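Long-range contacts in hypothetical protein (Staphylococcus aureus subsp. aureus, PDB 1QYI), which is of unknown function but carries a HAD-hydrolase-like domain and probably acts as a hydrolase, perhaps on phosphorylated substrates: residues 2-8 with 232-238; 284-290 with 326-330; 291-295 with 311-315; 337-343 with 359-365. The contacts are given in a common frame with arbitrary orientation. Residue numbers count along the deposited sequence, not the author numbering.

Interaction 1: 2-8 with 232-238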
loop_
_atom_site.group_PDB
_atom_site.type_symbol
_atom_site.label_atom_id
_atom_site.label_comp_id
_atom_site.label_asym_id
_atom_site.label_seq_id
_atom_site.Cartn_x
_atom_site.Cartn_y
_atom_site.Cartn_z
ATOM N N LYS A 2 -1.905 18.471 -25.715
ATOM C CA LYS A 2 -2.595 18.585 -24.429
ATOM C C LYS A 2 -2.618 17.233 -23.751
ATOM O O LYS A 2 -3.074 16.245 -24.328
ATOM C CB LYS A 2 -4.032 19.082 -24.604
ATOM C CG LYS A 2 -4.159 20.558 -24.913
ATOM C CD LYS A 2 -5.613 20.993 -24.852
ATOM C CE LYS A 2 -5.804 22.413 -25.365
ATOM N NZ LYS A 2 -5.071 23.419 -24.559
ATOM N N LYS A 3 -2.123 17.192 -22.521
ATOM C CA LYS A 3 -2.073 15.951 -21.774
ATOM C C LYS A 3 -2.769 16.038 -20.423
ATOM O O LYS A 3 -2.895 17.108 -19.829
ATOM C CB LYS A 3 -0.616 15.519 -21.581
ATOM C CG LYS A 3 -0.123 14.520 -22.623
ATOM C CD LYS A 3 1.329 14.123 -22.387
ATOM C CE LYS A 3 1.674 12.809 -23.077
ATOM N NZ LYS A 3 0.963 11.659 -22.443
ATOM N N ILE A 4 -3.240 14.895 -19.949
ATOM C CA ILE A 4 -3.909 14.826 -18.666
ATOM C C ILE A 4 -3.321 13.641 -17.915
ATOM O O ILE A 4 -3.530 12.499 -18.291
ATOM C CB ILE A 4 -5.426 14.670 -18.838
ATOM C CG1 ILE A 4 -6.057 14.335 -17.486
ATOM C CG2 ILE A 4 -5.701 13.615 -19.871
ATOM C CD1 ILE A 4 -7.565 14.493 -17.478
ATOM N N LEU A 5 -2.577 13.940 -16.856
ATOM C CA LEU A 5 -1.934 12.914 -16.071
ATOM C C LEU A 5 -2.785 12.495 -14.882
ATOM O O LEU A 5 -3.197 13.329 -14.061
ATOM C CB LEU A 5 -0.564 13.401 -15.607
ATOM C CG LEU A 5 0.263 14.130 -16.670
ATOM C CD1 LEU A 5 1.594 14.533 -16.075
ATOM C CD2 LEU A 5 0.465 13.246 -17.898
ATOM N N PHE A 6 -3.029 11.184 -14.799
ATOM C CA PHE A 6 -3.841 10.566 -13.751
ATOM C C PHE A 6 -3.039 9.854 -12.673
ATOM O O PHE A 6 -1.937 9.354 -12.907
ATOM C CB PHE A 6 -4.784 9.537 -14.375
ATOM C CG PHE A 6 -5.966 10.135 -15.085
ATOM C CD1 PHE A 6 -7.076 10.570 -14.358
ATOM C CD2 PHE A 6 -5.980 10.244 -16.478
ATOM C CE1 PHE A 6 -8.184 11.097 -15.001
ATOM C CE2 PHE A 6 -7.081 10.770 -17.134
ATOM C CZ PHE A 6 -8.193 11.201 -16.392
ATOM N N ASP A 7 -3.614 9.811 -11.478
ATOM C CA ASP A 7 -3.015 9.096 -10.356
ATOM C C ASP A 7 -3.911 7.869 -10.237
ATOM O O ASP A 7 -5.045 7.899 -10.709
ATOM C CB ASP A 7 -3.071 9.935 -9.082
ATOM C CG ASP A 7 -2.513 9.202 -7.877
ATOM O OD1 ASP A 7 -1.609 8.357 -8.045
ATOM O OD2 ASP A 7 -2.972 9.476 -6.751
ATOM N N VAL A 8 -3.420 6.795 -9.629
ATOM C CA VAL A 8 -4.224 5.585 -9.531
ATOM C C VAL A 8 -5.037 5.481 -8.247
ATOM O O VAL A 8 -6.267 5.548 -8.294
ATOM C CB VAL A 8 -3.355 4.333 -9.700
ATOM C CG1 VAL A 8 -4.239 3.112 -9.796
ATOM C CG2 VAL A 8 -2.501 4.463 -10.964
ATOM N N PHE A 232 -7.103 14.655 -26.347
ATOM C CA PHE A 232 -6.291 14.535 -25.139
ATOM C C PHE A 232 -5.419 13.297 -25.087
ATOM O O PHE A 232 -5.847 12.206 -25.453
ATOM C CB PHE A 232 -7.173 14.574 -23.886
ATOM C CG PHE A 232 -7.455 15.959 -23.397
ATOM C CD1 PHE A 232 -6.414 16.773 -22.957
ATOM C CD2 PHE A 232 -8.754 16.466 -23.409
ATOM C CE1 PHE A 232 -6.658 18.072 -22.537
ATOM C CE2 PHE A 232 -9.010 17.769 -22.992
ATOM C CZ PHE A 232 -7.959 18.574 -22.555
ATOM N N GLU A 233 -4.186 13.488 -24.636
ATOM C CA GLU A 233 -3.240 12.392 -24.489
ATOM C C GLU A 233 -3.281 12.026 -23.002
ATOM O O GLU A 233 -3.164 12.901 -22.142
ATOM C CB GLU A 233 -1.834 12.853 -24.880
ATOM C CG GLU A 233 -0.973 11.770 -25.515
ATOM C CD GLU A 233 -1.487 11.360 -26.885
ATOM O OE1 GLU A 233 -1.543 12.235 -27.786
ATOM O OE2 GLU A 233 -1.830 10.164 -27.062
ATOM N N LEU A 234 -3.451 10.744 -22.696
ATOM C CA LEU A 234 -3.528 10.307 -21.302
ATOM C C LEU A 234 -2.194 9.824 -20.713
ATOM O O LEU A 234 -1.314 9.364 -21.437
ATOM C CB LEU A 234 -4.586 9.208 -21.172
ATOM C CG LEU A 234 -5.946 9.500 -21.821
ATOM C CD1 LEU A 234 -6.934 8.408 -21.444
ATOM C CD2 LEU A 234 -6.465 10.852 -21.361
ATOM N N GLY A 235 -2.058 9.949 -19.393
ATOM C CA GLY A 235 -0.843 9.528 -18.713
ATOM C C GLY A 235 -1.071 9.073 -17.276
ATOM O O GLY A 235 -2.058 9.466 -16.651
ATOM N N ILE A 236 -0.167 8.241 -16.750
ATOM C CA ILE A 236 -0.276 7.735 -15.374
ATOM C C ILE A 236 0.995 7.890 -14.515
ATOM O O ILE A 236 2.085 7.513 -14.941
ATOM C CB ILE A 236 -0.653 6.218 -15.343
ATOM C CG1 ILE A 236 -2.050 6.007 -15.916
ATOM C CG2 ILE A 236 -0.674 5.707 -13.904
ATOM C CD1 ILE A 236 -3.138 6.658 -15.095
ATOM N N ALA A 237 0.827 8.439 -13.313
ATOM C CA ALA A 237 1.909 8.605 -12.334
ATOM C C ALA A 237 1.368 8.104 -10.989
ATOM O O ALA A 237 0.479 8.729 -10.404
ATOM C CB ALA A 237 2.327 10.080 -12.215
ATOM N N THR A 238 1.884 6.978 -10.501
ATOM C CA THR A 238 1.420 6.429 -9.222
ATOM C C THR A 238 2.568 5.995 -8.313
ATOM O O THR A 238 3.716 5.893 -8.749
ATOM C CB THR A 238 0.499 5.201 -9.433
ATOM O OG1 THR A 238 0.069 4.705 -8.160
ATOM C CG2 THR A 238 1.236 4.100 -10.181
#
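Strands 3-6 and 233-237 run parallel, their axes 4.4 Å apart at closest approach and inclined by 28°. The register pairs Lys3 with Glu233 through Phe6 with Ile236, and five backbone hydrogen bonds weave back and forth: Glu233 N to Lys2 O (3.0 Å), Ile4 N to Glu233 O (3.0 Å), Gly235 N to Ile4 O (3.1 Å), Phe6 N to Gly235 O (2.7 Å) and Ala237 N to Phe6 O (2.9 Å). On one face Ile4 CG2 meets Leu234 CD2 at 3.2 Å and Phe6 CB meets Ile236 CD1 at 3.4 Å. On the other, Leu5 lies over Gly235, where a beta carbon would clash with Leu5 CD2. Past the strand ends, Val8 CG2 packs on Thr238 CB (3.4 Å). Asp7 opens a DVDG sequence and Thr238 directly follows strand 233-237, positions that in HAD enzymes hold the nucleophile and the motif II Ser/Thr; both probably line the active site here. Helix 217-229 covers the Phe6-Leu234 face through Leu224, whereas helix 288-295 meets Leu5 and Ala237 through Tyr290; strand 318-322 continues the sheet beyond strand 3-6.

Interaction 2: 284-290 with 326-330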
loop_
_atom_site.group_PDB
_atom_site.type_symbol
_atom_site.label_atom_id
_atom_site.label_comp_id
_atom_site.label_asym_id
_atom_site.label_seq_id
_atom_site.Cartn_x
_atom_site.Cartn_y
_atom_site.Cartn_z
ATOM N N LYS A 284 6.865 10.590 -4.827
ATOM C CA LYS A 284 5.725 11.364 -5.322
ATOM C C LYS A 284 5.715 12.873 -5.082
ATOM O O LYS A 284 5.112 13.615 -5.876
ATOM C CB LYS A 284 4.397 10.786 -4.811
ATOM C CG LYS A 284 3.266 10.840 -5.859
ATOM C CD LYS A 284 3.408 9.704 -6.880
ATOM C CE LYS A 284 2.743 9.998 -8.221
ATOM N NZ LYS A 284 1.274 10.143 -8.175
ATOM N N PRO A 285 6.330 13.360 -3.984
ATOM C CA PRO A 285 6.278 14.821 -3.842
ATOM C C PRO A 285 7.063 15.419 -5.015
ATOM O O PRO A 285 6.693 16.454 -5.569
ATOM C CB PRO A 285 6.953 15.064 -2.496
ATOM C CG PRO A 285 6.695 13.801 -1.741
ATOM C CD PRO A 285 6.893 12.724 -2.780
ATOM N N ASN A 286 8.148 14.743 -5.394
ATOM C CA ASN A 286 8.989 15.177 -6.504
ATOM C C ASN A 286 8.242 14.865 -7.809
ATOM O O ASN A 286 7.829 13.733 -8.043
ATOM C CB ASN A 286 10.341 14.441 -6.469
ATOM C CG ASN A 286 11.303 14.915 -7.561
ATOM O OD1 ASN A 286 11.003 14.813 -8.752
ATOM N ND2 ASN A 286 12.465 15.426 -7.157
ATOM N N PRO A 287 8.073 15.874 -8.679
ATOM C CA PRO A 287 7.378 15.752 -9.967
ATOM C C PRO A 287 8.012 14.819 -11.005
ATOM O O PRO A 287 7.508 14.707 -12.120
ATOM C CB PRO A 287 7.318 17.196 -10.457
ATOM C CG PRO A 287 8.600 17.762 -9.938
ATOM C CD PRO A 287 8.660 17.216 -8.532
ATOM N N PHE A 288 9.093 14.139 -10.637
ATOM C CA PHE A 288 9.775 13.233 -11.554
ATOM C C PHE A 288 8.884 12.266 -12.312
ATOM O O PHE A 288 8.967 12.171 -13.540
ATOM C CB PHE A 288 10.824 12.401 -10.828
ATOM C CG PHE A 288 11.337 11.261 -11.649
ATOM C CD1 PHE A 288 12.168 11.499 -12.738
ATOM C CD2 PHE A 288 10.955 9.953 -11.371
ATOM C CE1 PHE A 288 12.623 10.454 -13.541
ATOM C CE2 PHE A 288 11.405 8.899 -12.170
ATOM C CZ PHE A 288 12.241 9.153 -13.262
ATOM N N SER A 289 8.060 11.523 -11.580
ATOM C CA SER A 289 7.175 10.544 -12.201
ATOM C C SER A 289 6.150 11.211 -13.105
ATOM O O SER A 289 5.809 10.677 -14.157
ATOM C CB SER A 289 6.466 9.708 -11.137
ATOM O OG SER A 289 5.658 10.531 -10.308
ATOM N N TYR A 290 5.670 12.387 -12.714
ATOM C CA TYR A 290 4.710 13.082 -13.546
ATOM C C TYR A 290 5.405 13.560 -14.810
ATOM O O TYR A 290 4.813 13.570 -15.889
ATOM C CB TYR A 290 4.080 14.261 -12.794
ATOM C CG TYR A 290 2.761 13.908 -12.139
ATOM C CD1 TYR A 290 1.711 13.385 -12.893
ATOM C CD2 TYR A 290 2.585 14.039 -10.757
ATOM C CE1 TYR A 290 0.517 12.990 -12.295
ATOM C CE2 TYR A 290 1.393 13.646 -10.141
ATOM C CZ TYR A 290 0.358 13.118 -10.918
ATOM O OH TYR A 290 -0.820 12.708 -10.323
ATOM N N ALA A 326 0.392 15.753 -2.263
ATOM C CA ALA A 326 1.714 15.612 -2.865
ATOM C C ALA A 326 1.647 15.770 -4.387
ATOM O O ALA A 326 2.631 16.152 -5.012
ATOM C CB ALA A 326 2.320 14.260 -2.505
ATOM N N ASP A 327 0.493 15.475 -4.983
ATOM C CA ASP A 327 0.331 15.612 -6.428
ATOM C C ASP A 327 0.012 17.054 -6.789
ATOM O O ASP A 327 0.318 17.525 -7.891
ATOM C CB ASP A 327 -0.780 14.695 -6.944
ATOM C CG ASP A 327 -0.343 13.249 -7.011
ATOM O OD1 ASP A 327 0.801 13.012 -7.433
ATOM O OD2 ASP A 327 -1.126 12.345 -6.657
ATOM N N LEU A 328 -0.617 17.752 -5.852
ATOM C CA LEU A 328 -0.980 19.147 -6.049
ATOM C C LEU A 328 0.290 20.002 -6.157
ATOM O O LEU A 328 0.407 20.836 -7.054
ATOM C CB LEU A 328 -1.870 19.611 -4.888
ATOM C CG LEU A 328 -2.274 21.086 -4.859
ATOM C CD1 LEU A 328 -3.663 21.244 -4.259
ATOM C CD2 LEU A 328 -1.234 21.848 -4.054
ATOM N N LEU A 329 1.236 19.778 -5.248
ATOM C CA LEU A 329 2.502 20.504 -5.241
ATOM C C LEU A 329 3.335 20.154 -6.479
ATOM O O LEU A 329 4.058 21.002 -7.004
ATOM C CB LEU A 329 3.274 20.185 -3.954
ATOM C CG LEU A 329 3.118 21.071 -2.697
ATOM C CD1 LEU A 329 1.703 21.593 -2.533
ATOM C CD2 LEU A 329 3.534 20.253 -1.482
ATOM N N SER A 330 3.231 18.911 -6.953
ATOM C CA SER A 330 3.961 18.491 -8.153
ATOM C C SER A 330 3.420 19.234 -9.373
ATOM O O SER A 330 4.152 19.483 -10.325
ATOM C CB SER A 330 3.815 16.983 -8.395
ATOM O OG SER A 330 4.542 16.212 -7.451
#
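A salt bridge joins Lys284 NZ to Asp327 OD1 at 3.0 Å, although the position of that carboxylate oxygen is less certain. The same ammonium group is hydrogen-bonded to Ala237 O, so Lys284 ties this loop to a third part of the chain. Ser330 OG lies 2.9 Å from Pro285 O and 3.1 Å from Ala326 O in its own helix; with one proton to give, its choice between the two is unsettled. Before helix 288-295, Asn286 OD1 accepts from Phe288 N (2.8 Å), a capping bond. Packing surrounds these groups: Pro287 CB approaches Ser330 CB at 4.1 Å, and Tyr290 CD2 comes within 4.0 Å of Ser330 CB. Lys284 and Asp327 match the conserved lysine and a motif IV acidic residue of HAD enzymes, consistent with an active-site edge beside Asp7. Helix 288-295 continues from here against Ala237 of strand 233-237, while helix 325-334 turns Leu328 away toward Phe338 of strand 337-341.

Interaction 3: 291-295 with 311-315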
loop_
_atom_site.group_PDB
_atom_site.type_symbol
_atom_site.label_atom_id
_atom_site.label_comp_id
_atom_site.label_asym_id
_atom_site.label_seq_id
_atom_site.Cartn_x
_atom_site.Cartn_y
_atom_site.Cartn_z
ATOM N N ILE A 291 6.674 13.933 -14.677
ATOM C CA ILE A 291 7.462 14.410 -15.811
ATOM C C ILE A 291 7.772 13.263 -16.780
ATOM O O ILE A 291 7.852 13.458 -17.997
ATOM C CB ILE A 291 8.782 15.058 -15.321
ATOM C CG1 ILE A 291 8.448 16.295 -14.482
ATOM C CG2 ILE A 291 9.670 15.423 -16.506
ATOM C CD1 ILE A 291 9.660 17.047 -13.925
ATOM N N ALA A 292 7.939 12.069 -16.222
ATOM C CA ALA A 292 8.226 10.883 -17.010
ATOM C C ALA A 292 6.969 10.442 -17.755
ATOM O O ALA A 292 7.039 9.948 -18.879
ATOM C CB ALA A 292 8.708 9.770 -16.103
ATOM N N ALA A 293 5.821 10.630 -17.115
ATOM C CA ALA A 293 4.540 10.259 -17.690
ATOM C C ALA A 293 4.112 11.249 -18.766
ATOM O O ALA A 293 3.231 10.961 -19.586
ATOM C CB ALA A 293 3.489 10.197 -16.605
ATOM N N LEU A 294 4.751 12.409 -18.768
ATOM C CA LEU A 294 4.418 13.448 -19.725
ATOM C C LEU A 294 5.263 13.395 -20.991
ATOM O O LEU A 294 4.717 13.343 -22.088
ATOM C CB LEU A 294 4.555 14.818 -19.057
ATOM C CG LEU A 294 3.820 16.002 -19.696
ATOM C CD1 LEU A 294 3.599 17.100 -18.662
ATOM C CD2 LEU A 294 4.612 16.511 -20.866
ATOM N N TYR A 295 6.586 13.402 -20.848
ATOM C CA TYR A 295 7.467 13.375 -22.011
ATOM C C TYR A 295 7.807 11.976 -22.529
ATOM O O TYR A 295 8.096 11.799 -23.711
ATOM C CB TYR A 295 8.758 14.140 -21.707
ATOM C CG TYR A 295 8.536 15.581 -21.319
ATOM C CD1 TYR A 295 7.836 16.451 -22.156
ATOM C CD2 TYR A 295 9.015 16.077 -20.101
ATOM C CE1 TYR A 295 7.614 17.780 -21.789
ATOM C CE2 TYR A 295 8.796 17.407 -19.725
ATOM C CZ TYR A 295 8.095 18.250 -20.575
ATOM O OH TYR A 295 7.859 19.560 -20.217
ATOM N N ASN A 311 8.362 24.976 -13.541
ATOM C CA ASN A 311 7.527 25.577 -14.587
ATOM C C ASN A 311 7.959 25.209 -16.010
ATOM O O ASN A 311 8.285 26.080 -16.808
ATOM C CB ASN A 311 7.539 27.096 -14.425
ATOM C CG ASN A 311 6.479 27.775 -15.263
ATOM O OD1 ASN A 311 6.545 28.980 -15.513
ATOM N ND2 ASN A 311 5.477 27.003 -15.695
ATOM N N ILE A 312 7.945 23.923 -16.329
ATOM C CA ILE A 312 8.358 23.480 -17.644
ATOM C C ILE A 312 7.181 23.274 -18.596
ATOM O O ILE A 312 7.368 22.858 -19.739
ATOM C CB ILE A 312 9.148 22.168 -17.549
ATOM C CG1 ILE A 312 8.284 21.089 -16.884
ATOM C CG2 ILE A 312 10.432 22.403 -16.770
ATOM C CD1 ILE A 312 8.836 19.684 -17.009
ATOM N N VAL A 313 5.969 23.556 -18.125
ATOM C CA VAL A 313 4.781 23.384 -18.957
ATOM C C VAL A 313 3.771 24.505 -18.740
ATOM O O VAL A 313 3.745 25.132 -17.683
ATOM C CB VAL A 313 4.075 22.028 -18.658
ATOM C CG1 VAL A 313 5.049 20.868 -18.861
ATOM C CG2 VAL A 313 3.526 22.020 -17.233
ATOM N N ASN A 314 2.952 24.762 -19.753
ATOM C CA ASN A 314 1.934 25.792 -19.635
ATOM C C ASN A 314 0.721 25.230 -18.919
ATOM O O ASN A 314 0.407 24.042 -19.028
ATOM C CB ASN A 314 1.504 26.335 -21.004
ATOM C CG ASN A 314 2.572 27.198 -21.659
ATOM O OD1 ASN A 314 3.213 28.029 -21.003
ATOM N ND2 ASN A 314 2.752 27.022 -22.964
ATOM N N LYS A 315 0.037 26.113 -18.209
ATOM C CA LYS A 315 -1.147 25.785 -17.434
ATOM C C LYS A 315 -2.262 25.094 -18.228
ATOM O O LYS A 315 -3.027 24.315 -17.664
ATOM C CB LYS A 315 -1.679 27.071 -16.810
ATOM C CG LYS A 315 -2.348 26.905 -15.475
ATOM C CD LYS A 315 -1.389 26.315 -14.458
ATOM C CE LYS A 315 -1.696 26.827 -13.051
ATOM N NZ LYS A 315 -3.157 26.746 -12.705
HETATM O O HOH W 1 6.499 21.172 -22.184
#
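This surface contact belongs to the Rossmann-like alpha/beta core of the HAD fold, where the C-terminal part of helix 288-295 meets the irregular segment 311-315 that leads toward strand 318-322. The two backbones stay well apart, the nearest CA pair, Ile291 and Ile312, being 9.3 Å from each other, so side chains span the gap. Apolar packing carries most of the contact. Ile291, Leu294 and Tyr295 present themselves on one side of the helix, spaced three and four residues apart. Ile291 CD1 touches Ile312 CD1 at 4.1 Å, and Leu294 CD1 meets Val313 CG1 at 4.0 Å. Aromatic contact adds to this: Ile312 CD1 reaches the edge of the Tyr295 ring, 3.5 Å from CE2 of that tyrosine, and Val313 CG1 approaches the ring more obliquely, 4.4 Å from Tyr295 CZ. Beneath these contacts, Leu294 and Val313 both rest on Val318 of strand 318-322, and Ile312 and Val313 also touch Ile334 of helix 325-334, so the loop fills the space between two helices of the core. Polar bonding between the segments is indirect: the tyrosine hydroxyl has poor geometry for a direct bond to the Ile312 carbonyl. Instead a water bridges them, lying 2.9 Å from Tyr295 OH and donating to Ile312 O at 3.1 Å.

Interaction 4: 337-343 with 359-365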
loop_
_atom_site.group_PDB
_atom_site.type_symbol
_atom_site.label_atom_id
_atom_site.label_comp_id
_atom_site.label_asym_id
_atom_site.label_seq_id
_atom_site.Cartn_x
_atom_site.Cartn_y
_atom_site.Cartn_z
ATOM N N THR A 337 -1.997 22.475 -14.577
ATOM C CA THR A 337 -3.264 22.726 -13.906
ATOM C C THR A 337 -3.587 21.524 -13.032
ATOM O O THR A 337 -3.460 20.375 -13.465
ATOM C CB THR A 337 -4.412 22.945 -14.914
ATOM O OG1 THR A 337 -4.273 24.237 -15.524
ATOM C CG2 THR A 337 -5.766 22.865 -14.215
ATOM N N PHE A 338 -3.992 21.787 -11.793
ATOM C CA PHE A 338 -4.319 20.705 -10.874
ATOM C C PHE A 338 -5.814 20.599 -10.580
ATOM O O PHE A 338 -6.481 21.593 -10.322
ATOM C CB PHE A 338 -3.562 20.873 -9.548
ATOM C CG PHE A 338 -3.877 19.797 -8.538
ATOM C CD1 PHE A 338 -3.380 18.494 -8.704
ATOM C CD2 PHE A 338 -4.728 20.067 -7.461
ATOM C CE1 PHE A 338 -3.728 17.478 -7.817
ATOM C CE2 PHE A 338 -5.086 19.062 -6.567
ATOM C CZ PHE A 338 -4.588 17.756 -6.741
ATOM N N ILE A 339 -6.329 19.378 -10.639
ATOM C CA ILE A 339 -7.721 19.133 -10.347
ATOM C C ILE A 339 -7.802 17.983 -9.350
ATOM O O ILE A 339 -7.482 16.840 -9.674
ATOM C CB ILE A 339 -8.549 18.852 -11.631
ATOM C CG1 ILE A 339 -9.825 18.073 -11.246
ATOM C CG2 ILE A 339 -7.707 18.148 -12.665
ATOM C CD1 ILE A 339 -10.813 17.912 -12.368
ATOM N N GLY A 340 -8.206 18.315 -8.123
ATOM C CA GLY A 340 -8.300 17.328 -7.057
ATOM C C GLY A 340 -9.604 16.558 -6.967
ATOM O O GLY A 340 -10.684 17.107 -7.206
ATOM N N THR A 341 -9.500 15.280 -6.615
ATOM C CA THR A 341 -10.676 14.423 -6.477
ATOM C C THR A 341 -10.951 14.151 -5.014
ATOM O O THR A 341 -10.031 14.137 -4.206
ATOM C CB THR A 341 -10.484 13.083 -7.177
ATOM O OG1 THR A 341 -9.772 13.281 -8.403
ATOM C CG2 THR A 341 -11.838 12.475 -7.499
ATOM N N LEU A 342 -12.216 13.945 -4.665
ATOM C CA LEU A 342 -12.551 13.688 -3.269
ATOM C C LEU A 342 -12.766 12.206 -2.998
ATOM O O LEU A 342 -13.531 11.823 -2.114
ATOM C CB LEU A 342 -13.783 14.496 -2.867
ATOM C CG LEU A 342 -13.560 16.002 -2.876
ATOM C CD1 LEU A 342 -14.817 16.708 -2.402
ATOM C CD2 LEU A 342 -12.372 16.351 -1.979
ATOM N N THR A 343 -12.062 11.373 -3.757
ATOM C CA THR A 343 -12.166 9.931 -3.609
ATOM C C THR A 343 -10.967 9.280 -2.890
ATOM O O THR A 343 -10.675 8.095 -3.088
ATOM C CB THR A 343 -12.398 9.278 -4.989
ATOM O OG1 THR A 343 -11.647 9.969 -5.997
ATOM C CG2 THR A 343 -13.871 9.335 -5.346
ATOM N N ALA A 359 -5.951 24.746 -4.962
ATOM C CA ALA A 359 -6.127 23.736 -5.992
ATOM C C ALA A 359 -6.978 24.365 -7.082
ATOM O O ALA A 359 -8.043 24.925 -6.807
ATOM C CB ALA A 359 -6.813 22.505 -5.420
ATOM N N ASP A 360 -6.500 24.281 -8.319
ATOM C CA ASP A 360 -7.215 24.868 -9.455
ATOM C C ASP A 360 -8.694 24.481 -9.457
ATOM O O ASP A 360 -9.561 25.339 -9.629
ATOM C CB ASP A 360 -6.544 24.448 -10.768
ATOM C CG ASP A 360 -5.127 24.953 -10.873
ATOM O OD1 ASP A 360 -4.951 26.191 -10.856
ATOM O OD2 ASP A 360 -4.194 24.127 -10.972
ATOM N N TYR A 361 -8.976 23.193 -9.273
ATOM C CA TYR A 361 -10.349 22.711 -9.239
ATOM C C TYR A 361 -10.454 21.572 -8.257
ATOM O O TYR A 361 -9.463 20.933 -7.926
ATOM C CB TYR A 361 -10.794 22.206 -10.616
ATOM C CG TYR A 361 -10.541 23.186 -11.717
ATOM C CD1 TYR A 361 -9.320 23.209 -12.378
ATOM C CD2 TYR A 361 -11.505 24.118 -12.077
ATOM C CE1 TYR A 361 -9.062 24.134 -13.371
ATOM C CE2 TYR A 361 -11.256 25.050 -13.071
ATOM C CZ TYR A 361 -10.031 25.051 -13.715
ATOM O OH TYR A 361 -9.767 25.958 -14.714
ATOM N N VAL A 362 -11.664 21.331 -7.778
ATOM C CA VAL A 362 -11.899 20.234 -6.858
ATOM C C VAL A 362 -13.180 19.546 -7.334
ATOM O O VAL A 362 -14.221 20.181 -7.486
ATOM C CB VAL A 362 -12.041 20.736 -5.402
ATOM C CG1 VAL A 362 -12.381 19.579 -4.476
ATOM C CG2 VAL A 362 -10.740 21.382 -4.951
ATOM N N ILE A 363 -13.084 18.246 -7.593
ATOM C CA ILE A 363 -14.218 17.466 -8.077
ATOM C C ILE A 363 -14.571 16.360 -7.076
ATOM O O ILE A 363 -13.714 15.935 -6.308
ATOM C CB ILE A 363 -13.874 16.901 -9.500
ATOM C CG1 ILE A 363 -14.938 17.345 -10.485
ATOM C CG2 ILE A 363 -13.753 15.391 -9.500
ATOM C CD1 ILE A 363 -15.102 18.840 -10.534
ATOM N N ASN A 364 -15.827 15.911 -7.058
ATOM C CA ASN A 364 -16.224 14.853 -6.125
ATOM C C ASN A 364 -15.618 13.516 -6.511
ATOM O O ASN A 364 -15.177 12.756 -5.653
ATOM C CB ASN A 364 -17.745 14.706 -6.053
ATOM C CG ASN A 364 -18.410 15.837 -5.298
ATOM O OD1 ASN A 364 -18.133 16.071 -4.122
ATOM N ND2 ASN A 364 -19.303 16.544 -5.976
ATOM N N HIS A 365 -15.613 13.225 -7.806
ATOM C CA HIS A 365 -15.049 11.975 -8.308
ATOM C C HIS A 365 -14.690 12.075 -9.793
ATOM O O HIS A 365 -15.062 13.032 -10.473
ATOM C CB HIS A 365 -16.032 10.822 -8.055
ATOM C CG HIS A 365 -17.413 11.081 -8.574
ATOM N ND1 HIS A 365 -17.713 11.097 -9.915
ATOM C CD2 HIS A 365 -18.573 11.341 -7.920
ATOM C CE1 HIS A 365 -19.005 11.354 -10.074
ATOM N NE2 HIS A 365 -19.543 11.505 -8.878
#
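Strand 361-363 pairs in parallel with strand 337-341, their axes 4.5 Å apart and inclined by 26°, at the sheet edge. Before the ladder begins, Phe338 N donates to Asp360 OD2 at only 2.5 Å, so a carboxylate stands where a strand carbonyl would otherwise accept; the other oxygen, OD1, is held by a salt bridge with Lys315. The regular bonds follow: Tyr361 N to Phe338 O (3.1 Å, the carbonyl less surely placed), Gly340 N to Tyr361 O (2.9 Å) and Ile363 N to Gly340 O (2.7 Å). At the far end Leu342 N is shared weakly between Ile363 O (3.0 Å) and Asn364 O (3.3 Å). The side-chain polar groups look outward for partners: Thr337 OG1 to Lys315 O, Thr343 OG1 to Gly10 O, Tyr361 OH to Leu376 O and Asn364 ND2 to Glu368. Ile339 CB packs on Tyr361 CB (4.2 Å), a face covered by Val372 of helix 369-373, while Phe338 CD2 meets Ala359 CB (3.8 Å) on the other side, toward helix 325-334. The two strands flank helix 351-356 in a beta-alpha-beta unit, and the chemistry implies a pairing that begins on a carboxylate acceptor and fades into weak bonds at Leu342.

From the N terminus, interaction 1 closes the longest loop: 223 intervening residues, rich in helix and without strand, separate two adjacent strands of the core sheet. Interaction 2 then spans residues 291-325, joining the start of helix 288-295 to helix 325-334, and within that span interaction 3 closes a shorter loop from the end of the same helix. Interaction 4 follows in series with a beta-alpha-beta closure, and none of the four cross. Lys284 and Tyr290 of interaction 2 touch interaction 1, Leu328 of interaction 2 packs on Phe338 of interaction 4, and Lys315 of interaction 3 reaches Asp360. Strand 318-322 lies between the strand pairs of interactions 1 and 4.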